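Local coordinates for MPN domain-containing protein (Archaeoglobus fulgidus, PDB 1OI0) that probably acts as a zinc-dependent metallopeptidase of the JAB1/MPN family, some of whose members remove ubiquitin, at residues 20-25 and 99-104. Sequence-based numbering, arbitrary orientation.
Sequences SAHPDE and YPYDEN. With 144 (tris-hydroxymethyl-methyl-ammonium), chain F.
His22, Tyr99 and Tyr101 form a small aromatic cluster joining the turn that follows helix 8-21 to the loop between strands 93-98 and 106-110. Tyr99 CE1 lies over one face of the imidazole, in an oblique pairing with planes at 34°. His22 NE2 is 3.8 Å from Tyr99 CD1. Tyr101 comes instead from the imidazole edge, its plane steeper at 72°, and its CE2 is 3.7 Å from His22 CD2. With CG anti to the backbone N (chi1 -166°), the imidazole swings beside its own carbonyl carbon, where Pro23 CB, after a cis peptide bond, packs over the opposite face. Tyr99 CA sits over a face of the Tyr101 ring.

Polar links run through solvent and to a neighbouring loop. A water bridges the segments, donating to Asp24 O at 2.8 Å and hydrogen-bonded to Tyr101 OH at 2.8 Å. Tyrosine suits this place, flat for packing and polar at its end. Histidine offers a flat ring whose NE2 makes a weak hydrogen bond to Pro73 O. Without the imidazole, as with an alanine here, Tyr99, Tyr101 and Pro23 CB would probably lose the aromatic surface they pack on, and Pro73 O its weak partner.

Glu25 supplies a carboxylate: its OE2 accepts from O3 of the bound tris-hydroxymethyl-methyl-ammonium at 2.7 Å. The chemistry implies a mostly aromatic, water-bridged junction next to zinc ligand His72, a layer out from the metal, linking the 99-104 loop to the turn leading into the ligand pocket.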
# COMPACT_ATOMS: atom_id res chain seq x y z
N SER A 20 -9.06 5.82 9.72
CA SER A 20 -10.52 5.93 9.61
C SER A 20 -11.18 4.57 9.50
O SER A 20 -12.31 4.38 9.97
CB SER A 20 -10.89 6.78 8.39
OG SER A 20 -10.42 8.10 8.52
N ALA A 21 -10.49 3.62 8.89
CA ALA A 21 -11.02 2.27 8.72
C ALA A 21 -10.93 1.40 9.98
O ALA A 21 -11.76 0.51 10.18
CB ALA A 21 -10.32 1.58 7.55
N HIS A 22 -9.92 1.64 10.81
CA HIS A 22 -9.70 0.84 12.02
C HIS A 22 -11.02 0.54 12.74
O HIS A 22 -11.85 1.43 12.92
CB HIS A 22 -8.74 1.57 12.97
CG HIS A 22 -8.20 0.69 14.06
ND1 HIS A 22 -8.76 0.64 15.32
CD2 HIS A 22 -7.17 -0.19 14.07
CE1 HIS A 22 -8.09 -0.23 16.06
NE2 HIS A 22 -7.13 -0.75 15.32
N PRO A 23 -11.20 -0.71 13.20
CA PRO A 23 -10.30 -1.86 13.12
C PRO A 23 -10.41 -2.71 11.85
O PRO A 23 -9.83 -3.80 11.78
CB PRO A 23 -10.67 -2.66 14.35
CG PRO A 23 -12.16 -2.55 14.33
CD PRO A 23 -12.40 -1.07 13.99
N ASP A 24 -11.17 -2.24 10.87
CA ASP A 24 -11.29 -2.98 9.62
C ASP A 24 -10.02 -2.77 8.80
O ASP A 24 -9.23 -1.87 9.09
CB ASP A 24 -12.49 -2.50 8.80
CG ASP A 24 -13.81 -2.84 9.46
OD1 ASP A 24 -13.89 -3.87 10.15
OD2 ASP A 24 -14.78 -2.07 9.27
N GLU A 25 -9.82 -3.62 7.80
CA GLU A 25 -8.66 -3.50 6.95
C GLU A 25 -8.97 -2.70 5.70
O GLU A 25 -9.74 -3.14 4.84
CB GLU A 25 -8.12 -4.88 6.58
CG GLU A 25 -7.51 -5.60 7.76
CD GLU A 25 -6.80 -6.88 7.38
OE1 GLU A 25 -6.50 -7.07 6.18
OE2 GLU A 25 -6.52 -7.69 8.28
N TYR A 99 -1.24 -0.51 12.59
CA TYR A 99 -1.50 0.29 13.78
C TYR A 99 -0.14 0.63 14.40
O TYR A 99 0.77 -0.19 14.41
CB TYR A 99 -2.31 -0.55 14.77
CG TYR A 99 -2.73 0.20 16.00
CD1 TYR A 99 -3.82 1.07 15.97
CD2 TYR A 99 -2.02 0.08 17.19
CE1 TYR A 99 -4.19 1.80 17.09
CE2 TYR A 99 -2.37 0.81 18.32
CZ TYR A 99 -3.46 1.66 18.26
OH TYR A 99 -3.81 2.41 19.36
N PRO A 100 0.01 1.84 14.98
CA PRO A 100 -0.91 2.97 15.14
C PRO A 100 -1.06 3.88 13.93
O PRO A 100 -1.61 4.98 14.03
CB PRO A 100 -0.31 3.71 16.33
CG PRO A 100 1.15 3.57 16.06
CD PRO A 100 1.28 2.11 15.69
N TYR A 101 -0.54 3.44 12.79
CA TYR A 101 -0.64 4.19 11.54
C TYR A 101 0.12 5.52 11.58
O TYR A 101 -0.34 6.51 11.02
CB TYR A 101 -2.10 4.47 11.20
CG TYR A 101 -3.02 3.28 11.36
CD1 TYR A 101 -2.87 2.14 10.56
CD2 TYR A 101 -4.03 3.29 12.31
CE1 TYR A 101 -3.72 1.04 10.72
CE2 TYR A 101 -4.88 2.20 12.48
CZ TYR A 101 -4.72 1.08 11.68
OH TYR A 101 -5.57 0.02 11.84
N ASP A 102 1.27 5.53 12.25
CA ASP A 102 2.08 6.75 12.30
C ASP A 102 2.82 6.89 10.98
O ASP A 102 2.82 5.97 10.15
CB ASP A 102 3.07 6.70 13.48
CG ASP A 102 4.06 5.56 13.37
OD1 ASP A 102 4.81 5.50 12.37
OD2 ASP A 102 4.10 4.72 14.29
N GLU A 103 3.47 8.03 10.79
CA GLU A 103 4.20 8.33 9.56
C GLU A 103 5.09 7.20 9.02
O GLU A 103 5.25 7.07 7.81
CB GLU A 103 5.06 9.58 9.76
CG GLU A 103 6.07 9.48 10.91
CD GLU A 103 5.51 9.97 12.23
OE1 GLU A 103 4.43 9.49 12.64
OE2 GLU A 103 6.15 10.83 12.87
N ASN A 104 5.66 6.40 9.91
CA ASN A 104 6.54 5.32 9.49
C ASN A 104 5.95 3.92 9.66
O ASN A 104 6.67 2.92 9.57
CB ASN A 104 7.86 5.41 10.25
CG ASN A 104 8.52 6.77 10.09
OD1 ASN A 104 8.76 7.23 8.98
ND2 ASN A 104 8.82 7.41 11.22
C1 144 F . -2.48 -10.54 7.16
N 144 F . -3.90 -10.61 7.49
C2 144 F . -4.69 -10.02 6.36
O2 144 F . -4.66 -8.83 5.72
C3 144 F . -4.06 -9.90 8.82
O3 144 F . -5.41 -9.87 9.31
C4 144 F . -4.21 -12.06 7.56
O4 144 F . -3.86 -13.19 6.49
O HOH W 1 -6.51 -1.72 9.81